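Local structure of catalase-3 (Neurospora crassa, 4AJ9) at residues 84-88 with 334-338; 187-192 with 444-449; 451-456 with 519-523. The protein catalyses the heme-dependent dismutation of hydrogen peroxide into water and dioxygen, an activity that probably protects cells from the toxic effects of peroxide. The contacts are given in a common frame with arbitrary orientation. Numbering follows the deposited sequence.

How the contacts relate
Contact 1 and contact 2 are fully buried, whereas contact 3 is partly buried and reaches the surface at Asn523. Contact 1 stands apart, its centre about 32 Å from that of contact 2 and about 36 Å from that of contact 3; it joins a loop to a turn leading into the antiparallel sheet of the catalase domain, mostly through backbone atoms. Contacts 2 and 3 are neighbours with centres about 13 Å apart, on successive helices 443-450 and 454-468, and they touch where Trp192 CH2 meets Val519 CG1 at 3.4 Å. Their chemistry diverges: aromatic and apolar packing without a hydrogen bond across contact 2, a carboxylate hydrogen-bonded to a loop in contact 3.

Contact 1. Residues 84-88 with 334-338; sequences ITAAS and VRGVD
A type II beta turn, Val334 to Val337, packs against an ST turn at Thr85 and leads into strand 337-338, paired with strand 214-217 in the antiparallel sheet of the catalase domain; segment 84-88 lies in the loop between strands 68-77 and 96-104. The beta turn, with corner residues Arg335 (phi/psi -47/131) and Gly336 (106/-11), is closed by Val337 N to Val334 O at 3.1 Å. In the ST turn, Thr85 (-154/143) and Ala86 (-81/-3) bend the chain so that Ala87 N reaches Thr85 OG1. The CA atoms of Ala86 and Gly336 come within 4.0 Å. An ideal CB on Gly336 would fall 2.1 Å from Ala87 N, and the backbone angles alone already call for glycine.

Polar contacts centre on Thr85 (chi1 t), whose OG1 donates to Gly336 O at 2.7 Å and accepts from Ala87 N at 3.1 Å. One water joins the segments, accepting from Ser88 N at 2.9 Å and donating to Arg335 O at 2.8 Å. Val217 forms backbone hydrogen bonds with both Ala86 and Gly336, tying the two turns to the sheet. The extended Arg335 side chain passes Ala86 (Ala86 CB to Arg335 NE 4.2 Å) and forms a salt bridge with Glu219.

Apolar contact is slight, Ala87 CB to Val337 CG2 at 4.4 Å. Across the segments, the closest carbon to a carbonyl oxygen is Ala87 CA, 3.3 Å from Arg335 O, a CA-H...O contact.

Contact 2. Residues 187-192 with 444-449; sequences LHTLFW and QPRLFF
This is a buried helix-helix contact between helix 187-193 of the catalase domain and helix 443-450. The axes of the two short segments approach to 8.9 Å, with 19° between their N-to-C directions. The CA atoms of His188 and Pro445 lie 4.6 Å apart, the pyrrolidine ring sitting against the facing helix: Pro445 CG is 3.6 Å from His188 CA, and Pro445 CD lies over the imidazole face, 4.3 Å from its centroid, as a CH-pi contact.

One turn further on, Phe448 (chi1 170°) buries the most surface, 104 Å². Its ring stacks face-to-face on the five-membered ring of Trp192 (chi1 -79°), with centroids 3.8 Å apart and planes at 25°. Phe191 CB packs on Phe448 CD2 at 3.9 Å, while Phe191 CE2 meets Phe449 CD1 at 4.1 Å.

No hydrogen bond crosses the interface; His188 ND1 bonds to Thr294 O and Gln444 OE1 to Phe296 N. Helix 474-487 packs on Leu187, Phe191 and Pro445. The Trp192 side chain is about 9 Å from that of Asn138, a predicted active-site residue. The arrangement is a near-parallel helix pair with a proline and aromatic interface, joining the heme-binding part of the catalase fold to the part containing helices 443-450 and 474-487.

Contact 3. Residues 451-456 with 519-523; sequences SLTPVE and VSIFN
A capping box at the start of helix 454-468 also binds the irregular segment 519-523, in the loop between helix 489-499 and strand 533-537, tying the helix N-terminus to it; the CA atoms of Leu452 and Ser520 are 5.3 Å apart. Glu456, with 69 Å² covered, is the centre: Thr453 N donates to Glu456 OE1 at 3.1 Å, and Glu456 N returns a bond to Thr453 OG1 at 3.2 Å, Thr453 being the N-cap with chi1 75°. Extended (chi1 and chi2 t), Glu456 accepts through OE1 from Ser520 OG at 2.7 Å and through OE2 from Ile521 N at 2.8 Å and Phe522 N at 3.2 Å, so successive amides converge on one oxygen. Phe522 (43 Å²) presents its ring edge to that carboxylate, CD2 lying 3.4 Å from Glu456 OE2.

Val519, with 45 Å² covered, packs its CG2 on Ser451 CB at 3.6 Å. The loop is itself closed by an ST motif, Asn523 N donating to Ser520 OG at 3.0 Å.

Contact 1. Residues 84-88 with 334-338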
# COMPACT_ATOMS: atom_id res chain seq x y z
N ILE C 84 43.41 -1.83 10.36
CA ILE C 84 42.53 -0.69 10.66
C ILE C 84 41.05 -1.05 10.72
O ILE C 84 40.25 -0.30 11.28
CB ILE C 84 42.70 0.48 9.66
CG1 ILE C 84 42.49 -0.00 8.22
CG2 ILE C 84 44.07 1.14 9.82
CD1 ILE C 84 42.38 1.12 7.21
N THR C 85 40.66 -2.18 10.14
CA THR C 85 39.25 -2.56 10.13
C THR C 85 39.06 -4.06 10.03
O THR C 85 39.81 -4.74 9.33
CB THR C 85 38.48 -1.87 8.98
OG1 THR C 85 37.08 -2.15 9.10
CG2 THR C 85 38.99 -2.35 7.62
N ALA C 86 38.06 -4.57 10.74
CA ALA C 86 37.64 -5.98 10.63
C ALA C 86 36.75 -6.22 9.42
O ALA C 86 36.34 -7.36 9.18
CB ALA C 86 36.91 -6.42 11.90
N ALA C 87 36.43 -5.16 8.69
CA ALA C 87 35.55 -5.28 7.52
C ALA C 87 36.07 -6.33 6.54
O ALA C 87 37.19 -6.23 6.06
CB ALA C 87 35.38 -3.93 6.83
N SER C 88 35.25 -7.32 6.24
CA SER C 88 35.67 -8.47 5.45
C SER C 88 36.06 -8.09 4.02
O SER C 88 36.99 -8.66 3.46
CB SER C 88 34.57 -9.54 5.44
OG SER C 88 34.83 -10.51 4.44
N VAL C 334 28.43 -3.09 8.44
CA VAL C 334 28.99 -4.43 8.65
C VAL C 334 30.05 -4.41 9.76
O VAL C 334 30.59 -3.35 10.09
CB VAL C 334 29.64 -4.98 7.35
CG1 VAL C 334 28.59 -5.12 6.24
CG2 VAL C 334 30.77 -4.06 6.90
N ARG C 335 30.33 -5.57 10.34
CA ARG C 335 31.41 -5.71 11.31
C ARG C 335 32.67 -5.05 10.78
O ARG C 335 33.07 -5.29 9.64
CB ARG C 335 31.71 -7.19 11.55
CG ARG C 335 32.80 -7.44 12.59
CD ARG C 335 33.06 -8.95 12.73
NE ARG C 335 34.23 -9.24 13.57
CZ ARG C 335 34.16 -9.60 14.85
NH1 ARG C 335 32.98 -9.71 15.45
NH2 ARG C 335 35.27 -9.85 15.53
N GLY C 336 33.31 -4.22 11.60
CA GLY C 336 34.50 -3.49 11.18
C GLY C 336 34.25 -2.01 10.94
O GLY C 336 35.19 -1.24 10.78
N VAL C 337 32.99 -1.61 10.90
CA VAL C 337 32.63 -0.22 10.69
C VAL C 337 31.61 0.16 11.76
O VAL C 337 30.82 -0.69 12.18
CB VAL C 337 32.00 -0.02 9.28
CG1 VAL C 337 31.68 1.44 9.03
CG2 VAL C 337 32.92 -0.57 8.19
N ASP C 338 31.64 1.42 12.20
CA ASP C 338 30.66 1.92 13.17
C ASP C 338 30.25 3.36 12.85
O ASP C 338 30.89 4.03 12.04
CB ASP C 338 31.22 1.86 14.60
CG ASP C 338 30.13 1.92 15.67
OD1 ASP C 338 28.94 1.80 15.31
OD2 ASP C 338 30.46 2.07 16.87
O HOH W 1 32.65 -7.16 7.58

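Contact 2. Residues 187-192 with 444-449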
# COMPACT_ATOMS: atom_id res chain seq x y z
N LEU C 187 25.60 27.42 3.82
CA LEU C 187 26.39 28.20 2.88
C LEU C 187 27.55 27.41 2.28
O LEU C 187 27.99 27.67 1.15
CB LEU C 187 26.90 29.49 3.53
CG LEU C 187 25.78 30.47 3.87
CD1 LEU C 187 26.29 31.55 4.80
CD2 LEU C 187 25.17 31.08 2.60
N HIS C 188 28.05 26.42 3.01
CA HIS C 188 29.22 25.71 2.52
C HIS C 188 28.84 24.83 1.34
O HIS C 188 29.39 24.97 0.25
CB HIS C 188 29.92 24.91 3.63
CG HIS C 188 31.29 24.42 3.26
ND1 HIS C 188 32.06 23.63 4.09
CD2 HIS C 188 32.04 24.62 2.14
CE1 HIS C 188 33.21 23.35 3.49
NE2 HIS C 188 33.22 23.94 2.31
N THR C 189 27.87 23.95 1.55
CA THR C 189 27.42 23.10 0.46
C THR C 189 26.91 23.96 -0.69
O THR C 189 27.11 23.61 -1.86
CB THR C 189 26.33 22.10 0.93
OG1 THR C 189 26.86 21.29 1.98
CG2 THR C 189 25.90 21.19 -0.23
N LEU C 190 26.30 25.10 -0.38
CA LEU C 190 25.83 25.99 -1.43
C LEU C 190 26.97 26.41 -2.37
O LEU C 190 26.84 26.31 -3.59
CB LEU C 190 25.14 27.22 -0.82
CG LEU C 190 24.58 28.26 -1.79
CD1 LEU C 190 23.50 27.68 -2.72
CD2 LEU C 190 24.05 29.46 -1.01
N PHE C 191 28.09 26.85 -1.81
CA PHE C 191 29.25 27.25 -2.62
C PHE C 191 29.74 26.12 -3.52
O PHE C 191 30.08 26.34 -4.69
CB PHE C 191 30.39 27.76 -1.72
CG PHE C 191 30.35 29.25 -1.48
CD1 PHE C 191 29.21 29.86 -0.97
CD2 PHE C 191 31.44 30.05 -1.79
CE1 PHE C 191 29.17 31.22 -0.77
CE2 PHE C 191 31.40 31.41 -1.60
CZ PHE C 191 30.27 32.00 -1.09
N TRP C 192 29.77 24.90 -2.99
CA TRP C 192 30.15 23.75 -3.80
C TRP C 192 29.14 23.52 -4.93
O TRP C 192 29.53 23.20 -6.06
CB TRP C 192 30.22 22.48 -2.94
CG TRP C 192 31.48 22.33 -2.09
CD1 TRP C 192 31.70 22.86 -0.84
CD2 TRP C 192 32.67 21.58 -2.41
NE1 TRP C 192 32.94 22.49 -0.38
CE2 TRP C 192 33.56 21.70 -1.32
CE3 TRP C 192 33.06 20.80 -3.51
CZ2 TRP C 192 34.81 21.09 -1.30
CZ3 TRP C 192 34.31 20.20 -3.49
CH2 TRP C 192 35.17 20.35 -2.39
N GLN C 444 34.88 27.72 6.41
CA GLN C 444 35.17 26.78 5.34
C GLN C 444 34.62 27.16 3.97
O GLN C 444 35.26 26.90 2.96
CB GLN C 444 34.84 25.34 5.74
CG GLN C 444 35.83 24.81 6.74
CD GLN C 444 35.93 23.31 6.74
OE1 GLN C 444 35.16 22.62 6.06
NE2 GLN C 444 36.88 22.80 7.50
N PRO C 445 33.43 27.78 3.92
CA PRO C 445 33.05 28.32 2.61
C PRO C 445 34.13 29.24 2.08
O PRO C 445 34.48 29.17 0.90
CB PRO C 445 31.77 29.09 2.92
CG PRO C 445 31.15 28.33 4.05
CD PRO C 445 32.33 27.87 4.90
N ARG C 446 34.67 30.10 2.94
CA ARG C 446 35.80 30.94 2.54
C ARG C 446 37.01 30.11 2.10
O ARG C 446 37.59 30.36 1.05
CB ARG C 446 36.18 31.91 3.66
CG ARG C 446 37.35 32.82 3.29
CD ARG C 446 37.07 33.63 2.04
NE ARG C 446 38.19 34.52 1.74
CZ ARG C 446 38.28 35.77 2.18
NH1 ARG C 446 37.30 36.30 2.92
NH2 ARG C 446 39.34 36.51 1.86
N LEU C 447 37.37 29.11 2.89
CA LEU C 447 38.46 28.20 2.53
C LEU C 447 38.27 27.62 1.13
O LEU C 447 39.22 27.54 0.34
CB LEU C 447 38.57 27.07 3.56
CG LEU C 447 39.61 25.97 3.31
CD1 LEU C 447 41.03 26.53 3.37
CD2 LEU C 447 39.45 24.82 4.31
N PHE C 448 37.05 27.20 0.82
CA PHE C 448 36.76 26.58 -0.46
C PHE C 448 36.90 27.58 -1.60
O PHE C 448 37.58 27.32 -2.60
CB PHE C 448 35.36 25.95 -0.44
CG PHE C 448 34.89 25.49 -1.78
CD1 PHE C 448 35.38 24.31 -2.33
CD2 PHE C 448 33.93 26.21 -2.48
CE1 PHE C 448 34.94 23.87 -3.57
CE2 PHE C 448 33.49 25.78 -3.71
CZ PHE C 448 33.99 24.62 -4.27
N PHE C 449 36.27 28.74 -1.45
CA PHE C 449 36.36 29.78 -2.46
C PHE C 449 37.83 30.20 -2.72
O PHE C 449 38.25 30.34 -3.87
CB PHE C 449 35.51 30.98 -2.07
CG PHE C 449 35.47 32.05 -3.11
CD1 PHE C 449 34.58 31.98 -4.17
CD2 PHE C 449 36.33 33.14 -3.05
CE1 PHE C 449 34.55 32.97 -5.15
CE2 PHE C 449 36.31 34.13 -4.02
CZ PHE C 449 35.41 34.04 -5.07

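Contact 3. Residues 451-456 with 519-523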
# COMPACT_ATOMS: atom_id res chain seq x y z
N SER C 451 40.29 28.46 -2.64
CA SER C 451 41.07 27.35 -3.17
C SER C 451 40.74 27.05 -4.62
O SER C 451 41.19 26.06 -5.18
CB SER C 451 40.86 26.10 -2.31
OG SER C 451 41.24 26.34 -0.96
N LEU C 452 39.94 27.92 -5.24
CA LEU C 452 39.59 27.76 -6.65
C LEU C 452 40.41 28.71 -7.51
O LEU C 452 40.87 29.75 -7.03
CB LEU C 452 38.10 28.04 -6.85
CG LEU C 452 37.09 27.22 -6.04
CD1 LEU C 452 35.69 27.79 -6.22
CD2 LEU C 452 37.12 25.75 -6.44
N THR C 453 40.58 28.37 -8.79
CA THR C 453 41.24 29.27 -9.73
C THR C 453 40.40 30.53 -9.94
O THR C 453 39.21 30.56 -9.61
CB THR C 453 41.50 28.59 -11.10
OG1 THR C 453 40.27 28.51 -11.84
CG2 THR C 453 42.08 27.21 -10.93
N PRO C 454 41.02 31.59 -10.48
CA PRO C 454 40.30 32.86 -10.65
C PRO C 454 39.02 32.75 -11.49
O PRO C 454 38.02 33.35 -11.12
CB PRO C 454 41.33 33.74 -11.36
CG PRO C 454 42.65 33.22 -10.87
CD PRO C 454 42.46 31.72 -10.78
N VAL C 455 39.06 32.04 -12.61
CA VAL C 455 37.88 31.90 -13.46
C VAL C 455 36.88 30.95 -12.80
O VAL C 455 35.67 31.11 -12.93
CB VAL C 455 38.25 31.39 -14.87
CG1 VAL C 455 36.98 31.09 -15.68
CG2 VAL C 455 39.12 32.41 -15.59
N GLU C 456 37.42 29.97 -12.09
CA GLU C 456 36.61 29.04 -11.32
C GLU C 456 35.83 29.80 -10.25
O GLU C 456 34.64 29.54 -10.04
CB GLU C 456 37.50 27.98 -10.69
CG GLU C 456 36.79 26.70 -10.33
CD GLU C 456 37.76 25.58 -10.04
OE1 GLU C 456 38.94 25.86 -9.71
OE2 GLU C 456 37.33 24.41 -10.14
N VAL C 519 40.18 20.48 -4.13
CA VAL C 519 38.79 20.90 -4.26
C VAL C 519 38.48 21.56 -5.60
O VAL C 519 37.31 21.74 -5.98
CB VAL C 519 38.33 21.79 -3.07
CG1 VAL C 519 38.48 21.03 -1.74
CG2 VAL C 519 39.11 23.07 -3.03
N SER C 520 39.54 21.92 -6.33
CA SER C 520 39.39 22.53 -7.65
C SER C 520 39.15 21.50 -8.76
O SER C 520 39.65 20.38 -8.70
CB SER C 520 40.62 23.38 -7.99
OG SER C 520 40.64 23.75 -9.37
N ILE C 521 38.36 21.88 -9.77
CA ILE C 521 38.16 21.02 -10.93
C ILE C 521 39.06 21.50 -12.07
O ILE C 521 39.76 20.71 -12.72
CB ILE C 521 36.69 21.04 -11.39
CG1 ILE C 521 35.79 20.35 -10.35
CG2 ILE C 521 36.55 20.36 -12.75
CD1 ILE C 521 34.32 20.64 -10.55
N PHE C 522 39.05 22.81 -12.29
CA PHE C 522 39.68 23.41 -13.46
C PHE C 522 41.19 23.65 -13.33
O PHE C 522 41.84 24.02 -14.31
CB PHE C 522 38.95 24.70 -13.83
CG PHE C 522 37.54 24.48 -14.27
CD1 PHE C 522 37.27 24.05 -15.55
CD2 PHE C 522 36.49 24.67 -13.39
CE1 PHE C 522 35.97 23.83 -15.96
CE2 PHE C 522 35.19 24.46 -13.80
CZ PHE C 522 34.93 24.04 -15.08
N ASN C 523 41.76 23.44 -12.15
CA ASN C 523 43.20 23.64 -12.00
C ASN C 523 44.02 22.41 -12.40
O ASN C 523 45.19 22.29 -12.05
CB ASN C 523 43.55 24.10 -10.58
CG ASN C 523 43.60 22.95 -9.59
OD1 ASN C 523 43.03 21.89 -9.83
ND2 ASN C 523 44.30 23.16 -8.48